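Local coordinates for protein Rho guanine nucleotide exchange factor 12 (Homo sapiens, PDB 1TXD) that acts as a guanine nucleotide exchange factor for the GTPase RhoA, here represented by its DH and PH domains, at residues Gly81-Glu84 and Gln85-Val89; Asp104-Thr107 and Trp108-Pro112; Ala200-His203 and Cys204-Ile207; Leu224-Tyr227 and Gln228-Asp232. The protein carries 1 engineered substitution. One frame throughout, in Å; residues are numbered along the deposited sequence.

Contact 1. Residues Gly81-Glu84 and Gln85-Val89; sequences GLNE and QMKAV
The amide of Asn83 receives Lys87 at its oxygen: NZ sits 2.9 Å from OD1, tilted only 17° from the plane of that carbonyl. The amide of Gln85 lies back over the preceding turn, with its OE1 3.5 Å from Leu82 CA and with Leu82 CD1 also close by. Both groups belong to helix 72-90 of the DH domain, where contacts run three or four residues apart. Asn83 turns its CG opposite its own backbone N (chi1 -171°), which puts the amide out level with its own CA, where the lysine chain reaches back to meet it. That chain bends at chi2 (136°) and passes CD and CE alongside OD1 before NZ arrives. With an alanine here instead of Lys87, Asn83 OD1 would probably lose its ammonium mate and the amide would be less fixed in rotation. Glu84 OE2 lies 4.6 Å from Lys87 NZ, too far for a salt bridge. On another side of the helix, Met86 CE reaches the Leu82 branch, 4.1 Å from CD1. Leu82, Gln85 and Met86 all touch Trp108 of helix 102-109, and Met86 also packs on Leu32 and Phe33 of helix 20-57. The helix is therefore two-sided. Leu82 and Met86 give it an apolar surface within the DH bundle. Asn83 and Lys87 hold a polar bond to one side, and the nearby Glu84 carboxylate would probably favour the lysine's positive charge.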
loop_
_atom_site.group_PDB
_atom_site.type_symbol
_atom_site.label_atom_id
_atom_site.label_comp_id
_atom_site.label_asym_id
_atom_site.label_seq_id
_atom_site.Cartn_x
_atom_site.Cartn_y
_atom_site.Cartn_z
ATOM N N GLY A 81 -4.863 21.422 -8.537
ATOM C CA GLY A 81 -5.552 22.433 -7.745
ATOM C C GLY A 81 -4.686 22.950 -6.599
ATOM O O GLY A 81 -4.661 24.106 -6.319
ATOM N N LEU A 82 -3.954 22.053 -5.954
ATOM C CA LEU A 82 -3.117 22.402 -4.845
ATOM C C LEU A 82 -1.970 23.295 -5.321
ATOM O O LEU A 82 -1.645 24.318 -4.681
ATOM C CB LEU A 82 -2.565 21.115 -4.202
ATOM C CG LEU A 82 -1.593 21.273 -3.035
ATOM C CD1 LEU A 82 -2.047 22.399 -1.999
ATOM C CD2 LEU A 82 -1.423 19.904 -2.361
ATOM N N ASN A 83 -1.365 22.898 -6.443
ATOM C CA ASN A 83 -0.345 23.670 -7.106
ATOM C C ASN A 83 -0.848 25.057 -7.516
ATOM O O ASN A 83 -0.126 26.001 -7.411
ATOM C CB ASN A 83 0.163 22.932 -8.339
ATOM C CG ASN A 83 1.366 23.590 -8.951
ATOM O OD1 ASN A 83 1.359 23.973 -10.115
ATOM N ND2 ASN A 83 2.398 23.750 -8.157
ATOM N N GLU A 84 -2.084 25.174 -7.979
ATOM C CA GLU A 84 -2.628 26.465 -8.357
ATOM C C GLU A 84 -2.805 27.363 -7.118
ATOM O O GLU A 84 -2.591 28.567 -7.200
ATOM C CB GLU A 84 -3.959 26.302 -9.095
ATOM C CG GLU A 84 -3.842 25.816 -10.539
ATOM C CD GLU A 84 -2.839 26.629 -11.368
ATOM O OE1 GLU A 84 -2.814 27.879 -11.231
ATOM O OE2 GLU A 84 -2.077 26.026 -12.165
ATOM N N GLN A 85 -3.151 26.773 -5.973
ATOM C CA GLN A 85 -3.369 27.537 -4.757
ATOM C C GLN A 85 -2.009 28.016 -4.237
ATOM O O GLN A 85 -1.900 29.075 -3.641
ATOM C CB GLN A 85 -4.059 26.687 -3.691
ATOM C CG GLN A 85 -5.489 26.290 -4.025
ATOM C CD GLN A 85 -6.010 25.245 -3.061
ATOM O OE1 GLN A 85 -5.406 24.192 -2.890
ATOM N NE2 GLN A 85 -7.133 25.536 -2.427
ATOM N N MET A 86 -0.976 27.235 -4.476
ATOM C CA MET A 86 0.368 27.622 -4.068
ATOM C C MET A 86 0.827 28.778 -4.949
ATOM O O MET A 86 1.329 29.784 -4.433
ATOM C CB MET A 86 1.341 26.463 -4.120
ATOM C CG MET A 86 1.238 25.507 -2.949
ATOM S SD MET A 86 2.000 23.982 -3.428
ATOM C CE MET A 86 2.009 22.968 -1.923
ATOM N N LYS A 87 0.585 28.669 -6.257
ATOM C CA LYS A 87 0.877 29.772 -7.183
ATOM C C LYS A 87 0.217 31.090 -6.749
ATOM O O LYS A 87 0.839 32.147 -6.839
ATOM C CB LYS A 87 0.488 29.437 -8.634
ATOM C CG LYS A 87 1.687 29.002 -9.530
ATOM C CD LYS A 87 1.390 27.768 -10.438
ATOM C CE LYS A 87 2.694 27.187 -11.051
ATOM N NZ LYS A 87 2.503 25.971 -11.925
ATOM N N ALA A 88 -1.030 31.005 -6.283
ATOM C CA ALA A 88 -1.838 32.163 -5.927
ATOM C C ALA A 88 -1.334 32.790 -4.652
ATOM O O ALA A 88 -1.449 34.002 -4.480
ATOM C CB ALA A 88 -3.310 31.776 -5.765
ATOM N N VAL A 89 -0.785 31.984 -3.754
ATOM C CA VAL A 89 -0.227 32.526 -2.534
ATOM C C VAL A 89 0.895 33.485 -2.872
ATOM O O VAL A 89 1.034 34.494 -2.205
ATOM C CB VAL A 89 0.247 31.444 -1.531
ATOM C CG1 VAL A 89 1.126 32.042 -0.453
ATOM C CG2 VAL A 89 -0.916 30.800 -0.889
#

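Contact 2. Residues Asp104-Thr107 and Trp108-Pro112; sequences DLLT and WFSGP
Asp104 O accepts from Trp108 N at 2.9 Å and Leu105 O from Phe109 N at 3.0 Å, the last full turn of helix 102-109 before Ser110 leaves helical geometry. Trp108 keeps its CG beside its own backbone N (chi1 -59°), and the indole folds back beneath that turn. Asp104 CB stands over the six-membered ring in a CH-pi contact, 4.0 Å from the centroid and 22° off the ring normal. Asp104 O lies over the same face, nearer the rim. Leu105 comes in from the benzo side, its CD2 3.6 Å from Trp108 CE3, and the same methyl faces Phe109 CE2 at 4.2 Å. Helix 72-90 covers the opposite face of the indole. Asp104 OD2 makes a salt bridge to Arg92. Across the helix end, one water donates to Thr107 O, at 2.7 Å, and to Ser110 O. Gly111, at positive phi, then takes the N-cap position of helix 112-126. The chemistry is thus divided: the indole lies between a carbonyl and CB of its own helix on one face and side chains of helix 72-90 on the other, while a water satisfies carbonyls where the helix runs out and the chain turns.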
loop_
_atom_site.group_PDB
_atom_site.type_symbol
_atom_site.label_atom_id
_atom_site.label_comp_id
_atom_site.label_asym_id
_atom_site.label_seq_id
_atom_site.Cartn_x
_atom_site.Cartn_y
_atom_site.Cartn_z
ATOM N N ASP A 104 -3.191 28.895 5.019
ATOM C CA ASP A 104 -3.271 28.205 3.735
ATOM C C ASP A 104 -2.965 26.718 3.919
ATOM O O ASP A 104 -3.669 25.885 3.434
ATOM C CB ASP A 104 -2.323 28.823 2.719
ATOM C CG ASP A 104 -2.514 30.291 2.596
ATOM O OD1 ASP A 104 -3.643 30.717 2.280
ATOM O OD2 ASP A 104 -1.594 31.096 2.837
ATOM N N LEU A 105 -1.933 26.422 4.684
ATOM C CA LEU A 105 -1.575 25.051 4.996
ATOM C C LEU A 105 -2.693 24.321 5.708
ATOM O O LEU A 105 -2.911 23.133 5.480
ATOM C CB LEU A 105 -0.315 25.025 5.844
ATOM C CG LEU A 105 0.942 25.586 5.180
ATOM C CD1 LEU A 105 2.022 25.549 6.196
ATOM C CD2 LEU A 105 1.353 24.790 3.972
ATOM N N LEU A 106 -3.425 25.042 6.540
ATOM C CA LEU A 106 -4.583 24.489 7.208
ATOM C C LEU A 106 -5.766 24.243 6.259
ATOM O O LEU A 106 -6.483 23.271 6.425
ATOM C CB LEU A 106 -5.001 25.379 8.396
ATOM C CG LEU A 106 -4.121 25.182 9.637
ATOM C CD1 LEU A 106 -4.619 26.045 10.850
ATOM C CD2 LEU A 106 -4.001 23.701 10.040
ATOM N N THR A 107 -5.965 25.114 5.281
ATOM C CA THR A 107 -6.935 24.880 4.202
ATOM C C THR A 107 -6.584 23.674 3.298
ATOM O O THR A 107 -7.487 22.929 2.856
ATOM C CB THR A 107 -7.065 26.178 3.358
ATOM O OG1 THR A 107 -7.579 27.221 4.193
ATOM C CG2 THR A 107 -8.136 26.044 2.299
ATOM N N TRP A 108 -5.283 23.485 3.022
ATOM C CA TRP A 108 -4.811 22.450 2.129
ATOM C C TRP A 108 -4.834 21.070 2.788
ATOM O O TRP A 108 -5.183 20.075 2.138
ATOM C CB TRP A 108 -3.388 22.759 1.623
ATOM C CG TRP A 108 -3.295 24.035 0.908
ATOM C CD1 TRP A 108 -4.315 24.694 0.309
ATOM C CD2 TRP A 108 -2.121 24.837 0.694
ATOM N NE1 TRP A 108 -3.863 25.865 -0.247
ATOM C CE2 TRP A 108 -2.519 25.970 -0.041
ATOM C CE3 TRP A 108 -0.778 24.708 1.036
ATOM C CZ2 TRP A 108 -1.626 26.981 -0.427
ATOM C CZ3 TRP A 108 0.111 25.712 0.658
ATOM C CH2 TRP A 108 -0.321 26.834 -0.071
ATOM N N PHE A 109 -4.524 21.031 4.084
ATOM C CA PHE A 109 -4.187 19.787 4.770
ATOM C C PHE A 109 -4.981 19.477 6.027
ATOM O O PHE A 109 -4.624 18.543 6.766
ATOM C CB PHE A 109 -2.677 19.802 5.119
ATOM C CG PHE A 109 -1.783 19.898 3.919
ATOM C CD1 PHE A 109 -1.876 18.960 2.895
ATOM C CD2 PHE A 109 -0.832 20.917 3.810
ATOM C CE1 PHE A 109 -1.065 19.045 1.794
ATOM C CE2 PHE A 109 -0.025 21.012 2.720
ATOM C CZ PHE A 109 -0.121 20.063 1.701
ATOM N N SER A 110 -6.043 20.239 6.288
ATOM C CA SER A 110 -7.015 19.903 7.339
ATOM C C SER A 110 -8.445 20.090 6.833
ATOM O O SER A 110 -8.680 20.647 5.756
ATOM C CB SER A 110 -6.786 20.773 8.594
ATOM O OG SER A 110 -7.008 22.126 8.277
ATOM N N GLY A 111 -9.409 19.682 7.627
ATOM C CA GLY A 111 -10.793 19.818 7.203
ATOM C C GLY A 111 -11.039 19.129 5.866
ATOM O O GLY A 111 -10.509 18.036 5.636
ATOM N N PRO A 112 -11.838 19.749 4.987
ATOM C CA PRO A 112 -12.150 19.149 3.683
ATOM C C PRO A 112 -10.938 18.886 2.824
ATOM O O PRO A 112 -10.990 17.951 2.043
ATOM C CB PRO A 112 -13.071 20.176 3.028
ATOM C CG PRO A 112 -13.736 20.842 4.214
ATOM C CD PRO A 112 -12.584 21.013 5.194
HETATM O O HOH W 1 -9.996 22.432 3.851
#

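Contact 3. Residues Ala200-His203 and Cys204-Ile207; sequences AADH and CRQI
Regular i to i+4 bonding joins Ala200-His203 to Cys204-Ile207, from Cys204 N to Ala200 O at 2.9 Å through to Ile207 N on His203 O at 2.8 Å. This is an unbroken turn of helix 191-230, the long last helix of the DH domain. Asp202 and Arg205 pair along one flank. OD1 of Asp202 meets NH1 of Arg205 at 3.0 Å in a salt bridge, lying in plane at the edge of the guanidinium. The carboxylate is turned 63° against that plane, and Ala201 O stands over one guanidinium face. Arg205 bends at chi3 (-126°) to bring its head back along the helix, and its NH2 makes a second salt bridge, to Asp182 of helix 169-186. His203 and Gln206 run side by side, their ND1 and OE1 4.1 Å apart; His203 ND1 has a weak hydrogen bond to Glu114. Ala200, Ala201 and Cys204 face inward. Cys204 packs on Phe109 and Tyr177, and Ala200 on Leu105 and Leu181. Small side chains on this face are consistent with close packing against helices 102-109 and 169-186. The guanidinium charge is shared by two carboxylates, one on its own helix and one on helix 169-186, and so joins the two helices.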
loop_
_atom_site.group_PDB
_atom_site.type_symbol
_atom_site.label_atom_id
_atom_site.label_comp_id
_atom_site.label_asym_id
_atom_site.label_seq_id
_atom_site.Cartn_x
_atom_site.Cartn_y
_atom_site.Cartn_z
ATOM N N ALA A 200 -0.943 21.814 10.829
ATOM C CA ALA A 200 -0.993 21.296 9.472
ATOM C C ALA A 200 0.008 20.168 9.259
ATOM O O ALA A 200 -0.310 19.173 8.641
ATOM C CB ALA A 200 -0.751 22.429 8.458
ATOM N N ALA A 201 1.205 20.303 9.822
ATOM C CA ALA A 201 2.203 19.244 9.745
ATOM C C ALA A 201 1.686 17.962 10.389
ATOM O O ALA A 201 1.858 16.898 9.811
ATOM C CB ALA A 201 3.530 19.682 10.409
ATOM N N ASP A 202 1.066 18.066 11.579
ATOM C CA ASP A 202 0.491 16.897 12.251
ATOM C C ASP A 202 -0.665 16.270 11.472
ATOM O O ASP A 202 -0.754 15.057 11.408
ATOM C CB ASP A 202 -0.003 17.213 13.664
ATOM C CG ASP A 202 1.114 17.444 14.627
ATOM O OD1 ASP A 202 2.294 17.167 14.288
ATOM O OD2 ASP A 202 0.902 17.921 15.759
ATOM N N HIS A 203 -1.542 17.094 10.908
ATOM C CA HIS A 203 -2.543 16.604 9.957
ATOM C C HIS A 203 -1.868 15.848 8.812
ATOM O O HIS A 203 -2.315 14.760 8.455
ATOM C CB HIS A 203 -3.424 17.728 9.415
ATOM C CG HIS A 203 -4.481 18.196 10.374
ATOM N ND1 HIS A 203 -5.579 17.430 10.717
ATOM C CD2 HIS A 203 -4.628 19.373 11.035
ATOM C CE1 HIS A 203 -6.337 18.102 11.570
ATOM N NE2 HIS A 203 -5.788 19.287 11.774
ATOM N N CYS A 204 -0.779 16.374 8.250
ATOM C CA CYS A 204 -0.141 15.662 7.126
ATOM C C CYS A 204 0.303 14.282 7.611
ATOM O O CYS A 204 0.173 13.288 6.912
ATOM C CB CYS A 204 1.028 16.433 6.530
ATOM S SG CYS A 204 0.527 17.805 5.512
ATOM N N ARG A 205 0.781 14.229 8.837
ATOM C CA ARG A 205 1.144 12.961 9.453
ATOM C C ARG A 205 -0.055 12.047 9.614
ATOM O O ARG A 205 0.051 10.884 9.305
ATOM C CB ARG A 205 1.838 13.188 10.800
ATOM C CG ARG A 205 3.318 12.837 10.759
ATOM C CD ARG A 205 4.085 13.186 12.018
ATOM N NE ARG A 205 5.191 14.011 11.574
ATOM C CZ ARG A 205 5.357 15.294 11.844
ATOM N NH1 ARG A 205 4.537 15.979 12.641
ATOM N NH2 ARG A 205 6.385 15.888 11.313
ATOM N N GLN A 206 -1.190 12.572 10.087
ATOM C CA GLN A 206 -2.451 11.805 10.136
ATOM C C GLN A 206 -2.853 11.243 8.759
ATOM O O GLN A 206 -3.233 10.106 8.663
ATOM C CB GLN A 206 -3.610 12.671 10.638
ATOM C CG GLN A 206 -3.792 12.750 12.161
ATOM C CD GLN A 206 -5.050 13.544 12.544
ATOM O OE1 GLN A 206 -4.980 14.437 13.396
ATOM N NE2 GLN A 206 -6.183 13.255 11.878
ATOM N N ILE A 207 -2.803 12.077 7.729
ATOM C CA ILE A 207 -3.096 11.679 6.352
ATOM C C ILE A 207 -2.192 10.530 5.896
ATOM O O ILE A 207 -2.653 9.549 5.332
ATOM C CB ILE A 207 -2.900 12.856 5.406
ATOM C CG1 ILE A 207 -4.017 13.866 5.558
ATOM C CG2 ILE A 207 -2.814 12.399 3.990
ATOM C CD1 ILE A 207 -3.771 15.213 4.785
#

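Contact 4. Residues Leu224-Tyr227 and Gln228-Asp232; sequences LEDY and QRRLD
Asp226 holds two arginines at once, Arg229 and Arg230, in a salt-bridge network on the final turn of helix 191-230. Here the long DH helix gives way to strand 231-232, which pairs in parallel with strand 293-295 of the PH domain. The two arginines meet the carboxylate differently. Arg229 NH2 donates to Asp226 OD1 at 3.0 Å with an N-H...O angle of 157°. It keeps the acceptor close to its own guanidinium plane but comes from above the carboxylate, 40° out of that plane. Arg230 stands at the other oxygen, its NE 3.5 Å from Asp226 OD2. Its guanidinium is turned just 19° from the carboxylate, yet OD2 lies well out of its plane, so charge alone holds the pair and no N-H points at the oxygen. Asp226 holds its CG opposite its own backbone N, which turns one oxygen to each arginine. An asparagine in its place would probably leave both arginines without the charge they share and Arg229 less fixed in rotation. Tyr227 runs beside Arg230 and points the same way. It also packs on Leu294, Met257 and Tyr276 of the PH strands. Gln228 leaves on another side and holds Leu250 O and Leu252 N through its amide. The helix end is thus tied to the PH domain through several side chains. Tyr227 CE1 lies at the edge of the Arg230 guanidinium, near its plane, 3.6 Å from Arg230 NH2.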
loop_
_atom_site.group_PDB
_atom_site.type_symbol
_atom_site.label_atom_id
_atom_site.label_comp_id
_atom_site.label_asym_id
_atom_site.label_seq_id
_atom_site.Cartn_x
_atom_site.Cartn_y
_atom_site.Cartn_z
ATOM N N LEU A 224 -3.154 -12.589 -0.861
ATOM C CA LEU A 224 -4.197 -13.600 -0.929
ATOM C C LEU A 224 -4.717 -13.821 -2.294
ATOM O O LEU A 224 -4.889 -14.963 -2.709
ATOM C CB LEU A 224 -5.365 -13.206 -0.023
ATOM C CG LEU A 224 -5.263 -13.720 1.408
ATOM C CD1 LEU A 224 -6.541 -13.341 2.148
ATOM C CD2 LEU A 224 -5.066 -15.225 1.418
ATOM N N GLU A 225 -4.972 -12.734 -3.027
ATOM C CA GLU A 225 -5.574 -12.849 -4.363
ATOM C C GLU A 225 -4.648 -13.648 -5.286
ATOM O O GLU A 225 -5.071 -14.376 -6.200
ATOM C CB GLU A 225 -5.786 -11.429 -4.911
ATOM C CG GLU A 225 -6.591 -11.350 -6.159
ATOM C CD GLU A 225 -6.925 -9.897 -6.488
ATOM O OE1 GLU A 225 -7.736 -9.300 -5.756
ATOM O OE2 GLU A 225 -6.368 -9.362 -7.465
ATOM N N ASP A 226 -3.361 -13.447 -5.044
ATOM C CA ASP A 226 -2.274 -14.187 -5.681
ATOM C C ASP A 226 -2.298 -15.642 -5.229
ATOM O O ASP A 226 -2.198 -16.549 -6.046
ATOM C CB ASP A 226 -0.911 -13.576 -5.289
ATOM C CG ASP A 226 0.233 -14.120 -6.141
ATOM O OD1 ASP A 226 0.198 -13.928 -7.391
ATOM O OD2 ASP A 226 1.186 -14.756 -5.634
ATOM N N TYR A 227 -2.412 -15.864 -3.917
ATOM C CA TYR A 227 -2.475 -17.233 -3.424
ATOM C C TYR A 227 -3.720 -17.896 -4.004
ATOM O O TYR A 227 -3.640 -18.994 -4.538
ATOM C CB TYR A 227 -2.486 -17.239 -1.908
ATOM C CG TYR A 227 -1.213 -16.747 -1.274
ATOM C CD1 TYR A 227 -0.016 -16.621 -1.990
ATOM C CD2 TYR A 227 -1.190 -16.451 0.056
ATOM C CE1 TYR A 227 1.158 -16.154 -1.373
ATOM C CE2 TYR A 227 -0.039 -16.013 0.680
ATOM C CZ TYR A 227 1.135 -15.872 -0.027
ATOM O OH TYR A 227 2.259 -15.434 0.669
ATOM N N GLN A 228 -4.855 -17.199 -3.974
ATOM C CA GLN A 228 -6.113 -17.754 -4.502
ATOM C C GLN A 228 -6.019 -18.120 -5.966
ATOM O O GLN A 228 -6.742 -19.010 -6.439
ATOM C CB GLN A 228 -7.294 -16.783 -4.308
ATOM C CG GLN A 228 -8.691 -17.307 -4.813
ATOM C CD GLN A 228 -9.173 -18.586 -4.086
ATOM O OE1 GLN A 228 -8.496 -19.105 -3.200
ATOM N NE2 GLN A 228 -10.337 -19.085 -4.475
ATOM N N ARG A 229 -5.137 -17.442 -6.688
ATOM C CA ARG A 229 -4.962 -17.708 -8.125
ATOM C C ARG A 229 -4.147 -18.986 -8.314
ATOM O O ARG A 229 -4.510 -19.845 -9.097
ATOM C CB ARG A 229 -4.273 -16.517 -8.804
ATOM C CG ARG A 229 -4.370 -16.479 -10.318
ATOM C CD ARG A 229 -3.562 -15.331 -10.959
ATOM N NE ARG A 229 -2.254 -15.158 -10.321
ATOM C CZ ARG A 229 -1.199 -15.965 -10.488
ATOM N NH1 ARG A 229 -1.252 -17.016 -11.305
ATOM N NH2 ARG A 229 -0.069 -15.716 -9.832
ATOM N N ARG A 230 -3.066 -19.112 -7.548
ATOM C CA ARG A 230 -2.153 -20.262 -7.636
ATOM C C ARG A 230 -2.718 -21.571 -7.016
ATOM O O ARG A 230 -2.170 -22.657 -7.221
ATOM C CB ARG A 230 -0.801 -19.880 -6.998
ATOM C CG ARG A 230 -0.138 -18.660 -7.688
ATOM C CD ARG A 230 1.324 -18.435 -7.327
ATOM N NE ARG A 230 1.504 -18.203 -5.889
ATOM C CZ ARG A 230 2.563 -18.583 -5.167
ATOM N NH1 ARG A 230 3.577 -19.239 -5.722
ATOM N NH2 ARG A 230 2.609 -18.310 -3.866
ATOM N N LEU A 231 -3.822 -21.445 -6.278
ATOM C CA LEU A 231 -4.506 -22.565 -5.627
ATOM C C LEU A 231 -4.920 -23.642 -6.634
ATOM O O LEU A 231 -5.598 -23.356 -7.621
ATOM C CB LEU A 231 -5.737 -22.039 -4.857
ATOM C CG LEU A 231 -6.477 -22.923 -3.840
ATOM C CD1 LEU A 231 -5.731 -22.961 -2.497
ATOM C CD2 LEU A 231 -7.939 -22.460 -3.647
ATOM N N ASP A 232 -4.513 -24.882 -6.357
ATOM C CA ASP A 232 -4.705 -26.026 -7.258
ATOM C C ASP A 232 -5.553 -27.116 -6.585
ATOM O O ASP A 232 -5.041 -27.923 -5.804
ATOM C CB ASP A 232 -3.338 -26.598 -7.684
ATOM C CG ASP A 232 -3.455 -27.820 -8.596
ATOM O OD1 ASP A 232 -4.562 -28.104 -9.100
ATOM O OD2 ASP A 232 -2.477 -28.546 -8.878
#

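In the fold
All four contacts are local turns in series along the chain. None closes a long loop, and none nests in or crosses another. Contact 1 lies on helix 72-90 and contact 2 on the next helix, 102-109. They touch along their length, as far as Val89 CG2, 3.8 Å from Asp104 OD2, joining these two helices. Contact 2 then meets contact 3, on the much later helix 191-230, where Leu106 CD2 lies 3.7 Å from Ala200 N. Contact 2 thus stands between contacts 1 and 3, which do not touch each other. Helix 191-230 carries on from contact 3 to contact 4, their centres about 37 Å apart, and links the DH bundle to the PH sheet.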